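Local coordinates for protein GCN5-related N-acetyltransferase (Exiguobacterium sibiricum 255-15, PDB 3GY9) that is a putative acetyltransferase of the GNAT family that binds coenzyme A and probably transfers acyl groups, its substrate unknown, at residues 94-99 / 122-126; 3-9 / 50-56. One frame throughout, in Å; residues are numbered along the deposited sequence.

Contact 1 of 2, residues 94-99 / 122-126; sequences GTALLE and FYQGL. With COA (coenzyme A), chain B.
Phe122 reaches across to Gly94, Thr95 and Leu98; its ring lies between coenzyme A on one face and Leu126 on the other, with its edge toward Gly94 and Thr95 of helix 93-105. Phe122 CB lies 3.6 Å from COA O4B, and CG anti to the backbone N (chi1 172°) then swings the ring in between the coenzyme and Leu126, where a flat group fits. Phe122 CD1 comes within 3.3 Å of COA O4B. CE1 faces Thr95, and Phe122 CZ ends 3.5 Å from Gly94 O, which approaches the ring edge in its plane. COA CCP sits over the centre of one face, while Leu126 CD1 covers the other nearer the rim; CE2 meets the branched end of Leu98. Leu98 continues the apolar contact: Leu98 CB lies 3.5 Å from Leu126 CD1, and Leu98 CD1 meets the edge of the Tyr123 ring. Toward the pyrophosphate, Thr95 grips COA O1A twice, through its N and, at 2.6 Å, through Thr95 OG1. Gly94 N gives a bond of 2.8 Å to COA O4A, and the missing CB leaves room for COA O6A. Backbone amides and a hydroxyl thus hold the charged pyrophosphate, as in other GNAT enzymes, while apolar contacts join the two helices next to it.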
ATOM      1  N   GLY A  94       8.379   4.106   2.534  1.00 21.56           N
ATOM      2  CA  GLY A  94       7.732   3.048   1.773  1.00 20.53           C
ATOM      3  C   GLY A  94       8.016   1.688   2.397  1.00 19.69           C
ATOM      4  O   GLY A  94       7.121   0.827   2.492  1.00 21.47           O
ATOM      5  N   THR A  95       9.258   1.460   2.794  1.00 19.36           N
ATOM      6  CA  THR A  95       9.600   0.209   3.450  1.00 21.20           C
ATOM      7  C   THR A  95       8.785  -0.005   4.716  1.00 21.27           C
ATOM      8  O   THR A  95       8.230  -1.081   4.902  1.00 21.71           O
ATOM      9  CB  THR A  95      11.100   0.120   3.727  1.00 20.57           C
ATOM     10  OG1 THR A  95      11.797   0.189   2.481  1.00 21.62           O
ATOM     11  CG2 THR A  95      11.442  -1.182   4.417  1.00 23.50           C
ATOM     12  N   ALA A  96       8.686   1.010   5.574  1.00 20.61           N
ATOM     13  CA  ALA A  96       7.948   0.862   6.824  1.00 21.51           C
ATOM     14  C   ALA A  96       6.470   0.603   6.554  1.00 22.42           C
ATOM     15  O   ALA A  96       5.844  -0.221   7.209  1.00 23.66           O
ATOM     16  CB  ALA A  96       8.093   2.100   7.677  1.00 22.83           C
ATOM     17  N   LEU A  97       5.925   1.302   5.566  1.00 21.66           N
ATOM     18  CA  LEU A  97       4.539   1.110   5.177  1.00 21.95           C
ATOM     19  C   LEU A  97       4.278  -0.324   4.676  1.00 21.56           C
ATOM     20  O   LEU A  97       3.349  -0.989   5.136  1.00 22.96           O
ATOM     21  CB  LEU A  97       4.199   2.138   4.109  1.00 23.22           C
ATOM     22  CG  LEU A  97       2.823   2.141   3.484  1.00 25.93           C
ATOM     23  CD1 LEU A  97       1.719   2.405   4.509  1.00 28.78           C
ATOM     24  CD2 LEU A  97       2.781   3.197   2.371  1.00 27.89           C
ATOM     25  N   LEU A  98       5.096  -0.796   3.735  1.00 20.24           N
ATOM     26  CA  LEU A  98       4.919  -2.146   3.210  1.00 21.42           C
ATOM     27  C   LEU A  98       5.121  -3.204   4.271  1.00 20.39           C
ATOM     28  O   LEU A  98       4.395  -4.189   4.305  1.00 21.25           O
ATOM     29  CB  LEU A  98       5.834  -2.401   2.030  1.00 21.51           C
ATOM     30  CG  LEU A  98       5.195  -2.197   0.650  1.00 21.86           C
ATOM     31  CD1 LEU A  98       4.149  -3.302   0.373  1.00 25.03           C
ATOM     32  CD2 LEU A  98       4.544  -0.836   0.527  1.00 22.91           C
ATOM     33  N   GLU A  99       6.100  -3.023   5.142  1.00 21.42           N
ATOM     34  CA  GLU A  99       6.350  -4.020   6.205  1.00 20.94           C
ATOM     35  C   GLU A  99       5.137  -4.152   7.130  1.00 21.40           C
ATOM     36  O   GLU A  99       4.774  -5.259   7.513  1.00 22.59           O
ATOM     37  CB  GLU A  99       7.640  -3.722   6.985  1.00 23.18           C
ATOM     38  CG  GLU A  99       8.872  -4.006   6.142  1.00 25.24           C
ATOM     39  CD  GLU A  99      10.183  -3.764   6.854  1.00 32.01           C
ATOM     40  OE1 GLU A  99      10.193  -3.117   7.927  1.00 38.00           O
ATOM     41  OE2 GLU A  99      11.213  -4.217   6.306  1.00 39.06           O
ATOM     42  N   PHE A 122      12.071  -1.872  -5.623  1.00 25.99           N
ATOM     43  CA  PHE A 122      11.478  -1.733  -4.291  1.00 24.15           C
ATOM     44  C   PHE A 122      10.781  -3.027  -3.875  1.00 23.60           C
ATOM     45  O   PHE A 122      11.066  -3.582  -2.805  1.00 24.05           O
ATOM     46  CB  PHE A 122      10.498  -0.562  -4.273  1.00 24.38           C
ATOM     47  CG  PHE A 122       9.688  -0.443  -2.999  1.00 22.46           C
ATOM     48  CD1 PHE A 122      10.319  -0.251  -1.779  1.00 23.85           C
ATOM     49  CD2 PHE A 122       8.306  -0.491  -3.033  1.00 23.72           C
ATOM     50  CE1 PHE A 122       9.573  -0.134  -0.607  1.00 23.48           C
ATOM     51  CE2 PHE A 122       7.569  -0.344  -1.873  1.00 23.24           C
ATOM     52  CZ  PHE A 122       8.217  -0.173  -0.657  1.00 22.92           C
ATOM     53  N   TYR A 123       9.876  -3.515  -4.722  1.00 22.87           N
ATOM     54  CA  TYR A 123       9.090  -4.705  -4.366  1.00 23.30           C
ATOM     55  C   TYR A 123       9.925  -5.983  -4.314  1.00 23.74           C
ATOM     56  O   TYR A 123       9.714  -6.822  -3.438  1.00 23.54           O
ATOM     57  CB  TYR A 123       7.841  -4.825  -5.257  1.00 23.40           C
ATOM     58  CG  TYR A 123       6.840  -3.735  -4.932  1.00 25.73           C
ATOM     59  CD1 TYR A 123       6.206  -3.722  -3.700  1.00 22.96           C
ATOM     60  CD2 TYR A 123       6.542  -2.704  -5.833  1.00 28.06           C
ATOM     61  CE1 TYR A 123       5.296  -2.752  -3.361  1.00 24.68           C
ATOM     62  CE2 TYR A 123       5.624  -1.709  -5.490  1.00 29.89           C
ATOM     63  CZ  TYR A 123       5.015  -1.736  -4.245  1.00 27.37           C
ATOM     64  OH  TYR A 123       4.100  -0.778  -3.838  1.00 31.36           O
ATOM     65  N   GLN A 124      10.889  -6.127  -5.214  1.00 23.22           N
ATOM     66  CA  GLN A 124      11.767  -7.286  -5.122  1.00 24.40           C
ATOM     67  C   GLN A 124      12.601  -7.259  -3.853  1.00 23.91           C
ATOM     68  O   GLN A 124      12.818  -8.304  -3.250  1.00 22.60           O
ATOM     69  CB  GLN A 124      12.633  -7.449  -6.366  1.00 26.82           C
ATOM     70  CG  GLN A 124      11.778  -7.830  -7.580  1.00 28.77           C
ATOM     71  CD  GLN A 124      12.509  -8.668  -8.589  1.00 29.63           C
ATOM     72  OE1 GLN A 124      13.196  -9.629  -8.237  1.00 36.04           O
ATOM     73  NE2 GLN A 124      12.344  -8.328  -9.865  1.00 29.38           N
ATOM     74  N   GLY A 125      13.024  -6.068  -3.422  1.00 25.15           N
ATOM     75  CA  GLY A 125      13.786  -5.932  -2.175  1.00 22.89           C
ATOM     76  C   GLY A 125      13.001  -6.380  -0.954  1.00 23.82           C
ATOM     77  O   GLY A 125      13.570  -6.810   0.048  1.00 26.23           O
ATOM     78  N   LEU A 126      11.684  -6.287  -1.039  1.00 21.49           N
ATOM     79  CA  LEU A 126      10.803  -6.756   0.020  1.00 22.36           C
ATOM     80  C   LEU A 126      10.480  -8.263  -0.049  1.00 22.39           C
ATOM     81  O   LEU A 126       9.803  -8.799   0.838  1.00 23.76           O
ATOM     82  CB  LEU A 126       9.506  -5.974  -0.025  1.00 21.76           C
ATOM     83  CG  LEU A 126       9.591  -4.480   0.309  1.00 22.23           C
ATOM     84  CD1 LEU A 126       8.298  -3.782  -0.116  1.00 24.50           C
ATOM     85  CD2 LEU A 126       9.867  -4.262   1.803  1.00 27.61           C
TER
HETATM   86  N1A COA B 201      11.597   6.260  -6.436  1.00 30.08           N
HETATM   87  C2A COA B 201      11.357   4.915  -6.642  1.00 28.24           C
HETATM   88  N3A COA B 201      11.945   3.960  -5.834  1.00 27.76           N
HETATM   89  C4A COA B 201      12.764   4.356  -4.828  1.00 27.54           C
HETATM   90  C5A COA B 201      13.023   5.706  -4.602  1.00 26.91           C
HETATM   91  C6A COA B 201      12.430   6.665  -5.417  1.00 24.49           C
HETATM   92  N6A COA B 201      12.739   7.949  -5.298  1.00 24.99           N
HETATM   93  N7A COA B 201      13.870   5.784  -3.545  1.00 30.56           N
HETATM   94  C8A COA B 201      14.146   4.537  -3.106  1.00 31.32           C
HETATM   95  N9A COA B 201      13.470   3.648  -3.905  1.00 30.39           N
HETATM   96  C1B COA B 201      13.498   2.184  -3.832  1.00 30.56           C
HETATM   97  C2B COA B 201      14.915   1.648  -3.691  1.00 31.81           C
HETATM   98  O2B COA B 201      15.029   0.424  -4.391  1.00 40.62           O
HETATM   99  C3B COA B 201      15.058   1.422  -2.209  1.00 35.31           C
HETATM  100  O3B COA B 201      15.977   0.413  -1.870  1.00 43.21           O
HETATM  101  P3B COA B 201      17.350   0.862  -1.164  1.00 52.45           P
HETATM  102  O7A COA B 201      18.185  -0.359  -0.860  1.00 56.29           O
HETATM  103  O8A COA B 201      18.059   1.791  -2.117  1.00 54.90           O
HETATM  104  O9A COA B 201      17.061   1.601   0.122  1.00 53.49           O
HETATM  105  C4B COA B 201      13.650   1.013  -1.836  1.00 23.01           C
HETATM  106  O4B COA B 201      12.798   1.771  -2.674  1.00 29.23           O
HETATM  107  C5B COA B 201      13.327   1.236  -0.356  1.00 23.63           C
HETATM  108  O5B COA B 201      13.519   2.588  -0.027  1.00 15.01           O
HETATM  109  P1A COA B 201      12.418   3.467   0.777  1.00 14.14           P
HETATM  110  O1A COA B 201      11.811   2.696   1.907  1.00 13.98           O
HETATM  111  O2A COA B 201      13.141   4.718   1.157  1.00 15.21           O
HETATM  112  O3A COA B 201      11.392   3.750  -0.412  1.00 15.80           O
HETATM  113  P2A COA B 201      10.374   4.975  -0.571  1.00 13.17           P
HETATM  114  O4A COA B 201       9.933   5.554   0.762  1.00 12.77           O
HETATM  115  O5A COA B 201      10.910   5.924  -1.578  1.00 13.70           O
HETATM  116  O6A COA B 201       9.123   4.183  -1.188  1.00 11.77           O
HETATM  117  CBP COA B 201       8.091   3.890  -3.368  1.00 14.44           C
HETATM  118  CCP COA B 201       9.228   3.482  -2.426  1.00 14.20           C
HETATM  119  CDP COA B 201       6.763   3.448  -2.761  1.00 13.09           C
HETATM  120  CEP COA B 201       8.312   3.157  -4.706  1.00 15.95           C
HETATM  121  CAP COA B 201       8.095   5.420  -3.555  1.00 18.79           C
HETATM  122  OAP COA B 201       9.379   5.838  -3.964  1.00 18.26           O
HETATM  123  C9P COA B 201       7.085   5.841  -4.586  0.50 16.34           C
HETATM  124  O9P COA B 201       5.738   6.037  -4.253  1.00 15.82           O
HETATM  125  N8P COA B 201       7.571   5.994  -5.814  0.50 18.29           N
HETATM  126  C7P COA B 201       6.734   6.409  -6.933  0.50 24.80           C
HETATM  127  C6P COA B 201       7.166   5.728  -8.233  0.50 26.48           C
HETATM  128  C5P COA B 201       8.531   6.219  -8.660  0.50 30.96           C
HETATM  129  O5P COA B 201       9.270   6.804  -7.850  0.50 35.60           O
HETATM  130  N4P COA B 201       8.875   5.992  -9.926  0.50 32.97           N
HETATM  131  C3P COA B 201      10.239   6.139 -10.389  0.50 30.07           C
HETATM  132  C2P COA B 201      10.686   7.600 -10.431  0.50 34.62           C
HETATM  133  S1P COA B 201       9.626   8.691 -11.414  0.50 33.78           S

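Contact 2 of 2, residues 3-9 / 50-56; sequences DVTIERV and AMFVALS
Val53 O is gripped from the neighbouring strand by Glu7 N, in a nearly straight hydrogen bond of 2.8 Å (171° at the hydrogen), and more loosely by a CA-H...O contact from Ile6 CA. Val53 N returns a bond to Glu7 O, and Thr5 and Leu55 form a second such reciprocal, hydrogen-bonded antiparallel pair. Val9 N to Met51 O extends the pairing, and near Ser56 a water bridges Thr5 OG1 and Ser56 O. Beta-branched Thr5, Ile6 and Val53 suit these extended strands. On the face carrying Ile6 and Ala54, the small Ala54 lets Ile6 CD1 come to 3.6 Å from Ala54 CB. Farther along, Arg8 CG is anti to the backbone N (chi1 -175°) and the chain bends at chi3, bringing the guanidinium alongside Phe52. Phe52 CE1 lies 3.8 Å above the Arg8 guanidinium plane, toward its rim; with the planes 72° apart, this is no flat stack. An alanine here would probably strip the guanidinium, salt-bridged to Glu104, of its aromatic neighbour and open a gap beside Ile6. Val53, on the reverse face, packs beside Val9 and against Tyr15 and Trp17. Strand 50-55 runs between the outermost strand 5-8 and strand 61-69, with helix 93-105 lying against Val4, Ile6, Ala50 and Phe52.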
ATOM      1  N   ASP A   3      11.517  10.521  10.633  1.00 36.61           N
ATOM      2  CA  ASP A   3      10.628   9.984  11.647  1.00 32.42           C
ATOM      3  C   ASP A   3       9.196  10.144  11.152  1.00 28.64           C
ATOM      4  O   ASP A   3       8.712  11.263  10.951  1.00 27.67           O
ATOM      5  CB  ASP A   3      10.819  10.695  12.985  1.00 31.47           C
ATOM      6  CG  ASP A   3      12.211  10.515  13.550  1.00 37.56           C
ATOM      7  OD1 ASP A   3      12.937   9.605  13.092  1.00 41.63           O
ATOM      8  OD2 ASP A   3      12.578  11.286  14.460  1.00 42.96           O
ATOM      9  N   VAL A   4       8.545   9.017  10.883  1.00 23.45           N
ATOM     10  CA  VAL A   4       7.134   9.000  10.569  1.00 21.55           C
ATOM     11  C   VAL A   4       6.439   8.038  11.494  1.00 18.57           C
ATOM     12  O   VAL A   4       7.071   7.162  12.095  1.00 21.55           O
ATOM     13  CB  VAL A   4       6.815   8.576   9.099  1.00 23.34           C
ATOM     14  CG1 VAL A   4       7.426   9.551   8.122  1.00 28.41           C
ATOM     15  CG2 VAL A   4       7.282   7.142   8.806  1.00 24.23           C
ATOM     16  N   THR A   5       5.133   8.219  11.598  1.00 19.08           N
ATOM     17  CA  THR A   5       4.256   7.264  12.252  1.00 20.65           C
ATOM     18  C   THR A   5       3.318   6.716  11.172  1.00 19.03           C
ATOM     19  O   THR A   5       2.865   7.455  10.308  1.00 21.51           O
ATOM     20  CB  THR A   5       3.467   7.940  13.373  1.00 21.22           C
ATOM     21  OG1 THR A   5       2.668   8.994  12.828  1.00 28.03           O
ATOM     22  CG2 THR A   5       4.403   8.520  14.401  1.00 21.47           C
ATOM     23  N   ILE A   6       3.065   5.412  11.195  1.00 19.72           N
ATOM     24  CA  ILE A   6       2.148   4.810  10.250  1.00 20.00           C
ATOM     25  C   ILE A   6       0.850   4.545  11.010  1.00 19.73           C
ATOM     26  O   ILE A   6       0.852   3.813  12.015  1.00 22.89           O
ATOM     27  CB  ILE A   6       2.666   3.472   9.676  1.00 20.88           C
ATOM     28  CG1 ILE A   6       4.090   3.571   9.101  1.00 24.11           C
ATOM     29  CG2 ILE A   6       1.696   2.947   8.619  1.00 23.19           C
ATOM     30  CD1 ILE A   6       4.231   4.409   7.885  1.00 28.81           C
ATOM     31  N   GLU A   7      -0.245   5.115  10.516  0.70 18.47           N
ATOM     32  CA  GLU A   7      -1.539   5.062  11.185  0.70 21.65           C
ATOM     33  C   GLU A   7      -2.576   4.397  10.280  0.70 19.70           C
ATOM     34  O   GLU A   7      -2.550   4.607   9.074  0.70 19.16           O
ATOM     35  CB  GLU A   7      -2.003   6.491  11.528  0.70 23.21           C
ATOM     36  CG  GLU A   7      -3.476   6.576  11.867  0.70 26.24           C
ATOM     37  CD  GLU A   7      -3.885   7.858  12.534  0.70 25.34           C
ATOM     38  OE1 GLU A   7      -4.318   7.787  13.702  0.70 35.86           O
ATOM     39  OE2 GLU A   7      -3.788   8.922  11.894  0.70 27.58           O
ATOM     40  N   ARG A   8      -3.501   3.642  10.869  1.00 19.35           N
ATOM     41  CA  ARG A   8      -4.678   3.131  10.162  1.00 20.67           C
ATOM     42  C   ARG A   8      -5.690   4.243   9.931  1.00 21.89           C
ATOM     43  O   ARG A   8      -5.997   5.018  10.845  1.00 21.65           O
ATOM     44  CB  ARG A   8      -5.340   2.059  11.020  1.00 19.73           C
ATOM     45  CG  ARG A   8      -6.508   1.313  10.422  1.00 23.82           C
ATOM     46  CD  ARG A   8      -7.059   0.314  11.453  1.00 23.84           C
ATOM     47  NE  ARG A   8      -5.955  -0.439  12.006  1.00 21.36           N
ATOM     48  CZ  ARG A   8      -5.387  -1.497  11.415  1.00 20.12           C
ATOM     49  NH1 ARG A   8      -5.929  -2.059  10.333  1.00 19.87           N
ATOM     50  NH2 ARG A   8      -4.316  -2.031  11.962  1.00 20.82           N
ATOM     51  N   VAL A   9      -6.222   4.311   8.718  1.00 20.16           N
ATOM     52  CA  VAL A   9      -7.225   5.286   8.374  1.00 19.58           C
ATOM     53  C   VAL A   9      -8.572   4.716   8.763  1.00 20.94           C
ATOM     54  O   VAL A   9      -9.043   3.763   8.145  1.00 22.33           O
ATOM     55  CB  VAL A   9      -7.202   5.608   6.867  1.00 20.65           C
ATOM     56  CG1 VAL A   9      -8.335   6.531   6.482  1.00 22.29           C
ATOM     57  CG2 VAL A   9      -5.873   6.198   6.493  1.00 20.05           C
ATOM     58  N   ALA A  50      -7.423  -2.817   4.996  1.00 20.08           N
ATOM     59  CA  ALA A  50      -6.994  -1.657   5.770  1.00 21.64           C
ATOM     60  C   ALA A  50      -6.317  -0.668   4.843  1.00 20.97           C
ATOM     61  O   ALA A  50      -5.724  -1.052   3.822  1.00 21.63           O
ATOM     62  CB  ALA A  50      -6.031  -2.074   6.843  1.00 21.24           C
HETATM   63  N   MSE A  51      -6.359   0.610   5.232  1.00 19.32           N
HETATM   64  CA  MSE A  51      -5.622   1.656   4.551  1.00 19.68           C
HETATM   65  C   MSE A  51      -4.793   2.356   5.598  1.00 20.07           C
HETATM   66  O   MSE A  51      -5.293   2.646   6.703  1.00 21.39           O
HETATM   67  CB  MSE A  51      -6.560   2.658   3.905  1.00 20.25           C
HETATM   68  CG  MSE A  51      -5.899   3.796   3.161  1.00 21.41           C
HETATM   69 SE   MSE A  51      -4.584   3.261   1.793  0.75 23.95          SE
HETATM   70  CE  MSE A  51      -5.661   1.996   0.873  1.00 21.02           C
ATOM     71  N   PHE A  52      -3.531   2.615   5.256  1.00 20.83           N
ATOM     72  CA  PHE A  52      -2.625   3.315   6.158  1.00 21.58           C
ATOM     73  C   PHE A  52      -2.130   4.618   5.568  1.00 21.06           C
ATOM     74  O   PHE A  52      -2.064   4.778   4.356  1.00 21.41           O
ATOM     75  CB  PHE A  52      -1.415   2.436   6.491  1.00 20.64           C
ATOM     76  CG  PHE A  52      -1.788   1.149   7.132  1.00 19.72           C
ATOM     77  CD1 PHE A  52      -2.090   1.104   8.481  1.00 20.61           C
ATOM     78  CD2 PHE A  52      -1.842  -0.024   6.396  1.00 22.21           C
ATOM     79  CE1 PHE A  52      -2.462  -0.091   9.082  1.00 21.26           C
ATOM     80  CE2 PHE A  52      -2.214  -1.233   7.003  1.00 22.56           C
ATOM     81  CZ  PHE A  52      -2.515  -1.256   8.349  1.00 22.80           C
ATOM     82  N   VAL A  53      -1.771   5.543   6.460  1.00 21.71           N
ATOM     83  CA  VAL A  53      -1.041   6.742   6.081  1.00 22.38           C
ATOM     84  C   VAL A  53       0.216   6.867   6.922  1.00 22.56           C
ATOM     85  O   VAL A  53       0.226   6.447   8.094  1.00 24.01           O
ATOM     86  CB  VAL A  53      -1.863   8.056   6.258  1.00 25.17           C
ATOM     87  CG1 VAL A  53      -2.865   8.179   5.141  1.00 26.75           C
ATOM     88  CG2 VAL A  53      -2.505   8.132   7.625  1.00 26.48           C
ATOM     89  N   ALA A  54       1.246   7.463   6.319  1.00 21.68           N
ATOM     90  CA  ALA A  54       2.467   7.822   7.039  1.00 21.40           C
ATOM     91  C   ALA A  54       2.357   9.308   7.346  1.00 20.45           C
ATOM     92  O   ALA A  54       2.136  10.106   6.444  1.00 22.54           O
ATOM     93  CB  ALA A  54       3.676   7.557   6.203  1.00 23.80           C
ATOM     94  N   LEU A  55       2.479   9.644   8.622  1.00 21.46           N
ATOM     95  CA  LEU A  55       2.408  11.009   9.086  1.00 21.87           C
ATOM     96  C   LEU A  55       3.766  11.491   9.528  1.00 22.27           C
ATOM     97  O   LEU A  55       4.476  10.804  10.276  1.00 23.19           O
ATOM     98  CB  LEU A  55       1.453  11.127  10.257  1.00 22.48           C
ATOM     99  CG  LEU A  55       0.004  10.779   9.964  1.00 23.37           C
ATOM    100  CD1 LEU A  55      -0.787  10.940  11.225  1.00 31.76           C
ATOM    101  CD2 LEU A  55      -0.600  11.651   8.877  1.00 30.10           C
ATOM    102  N   SER A  56       4.103  12.705   9.112  1.00 20.89           N
ATOM    103  CA  SER A  56       5.327  13.352   9.556  1.00 19.79           C
ATOM    104  C   SER A  56       5.260  13.764  11.029  1.00 20.18           C
ATOM    105  O   SER A  56       4.216  13.679  11.667  1.00 19.97           O
ATOM    106  CB  SER A  56       5.599  14.590   8.714  1.00 19.05           C
ATOM    107  OG  SER A  56       4.789  15.683   9.146  1.00 19.19           O
TER
HETATM  108  O   HOH W   1       3.960  11.456  13.367  1.00 30.05           O
HETATM  109  O   HOH W   2      -8.357   1.140   7.325  1.00 10.86           O

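Contact 2 comes first along the chain and is complete before contact 1 opens; they lie about 14 Å apart, centre to centre. Helix 93-105 joins them. One of its sides meets helix 120-125 in contact 1, and another rests on the strands of contact 2, where Leu97 CD1 packs 3.7 Å from Phe52 CB and also touches Ile6 CG2. The N-terminal end of the same helix faces the coenzyme. Strands 61-69 and 76-84 continue the sheet from contact 2, and Leu98 and Tyr123 of contact 1 lean on strand 76-84. The coenzyme-binding helix is therefore seated on the mixed sheet of the GNAT fold and flanked by a second helix.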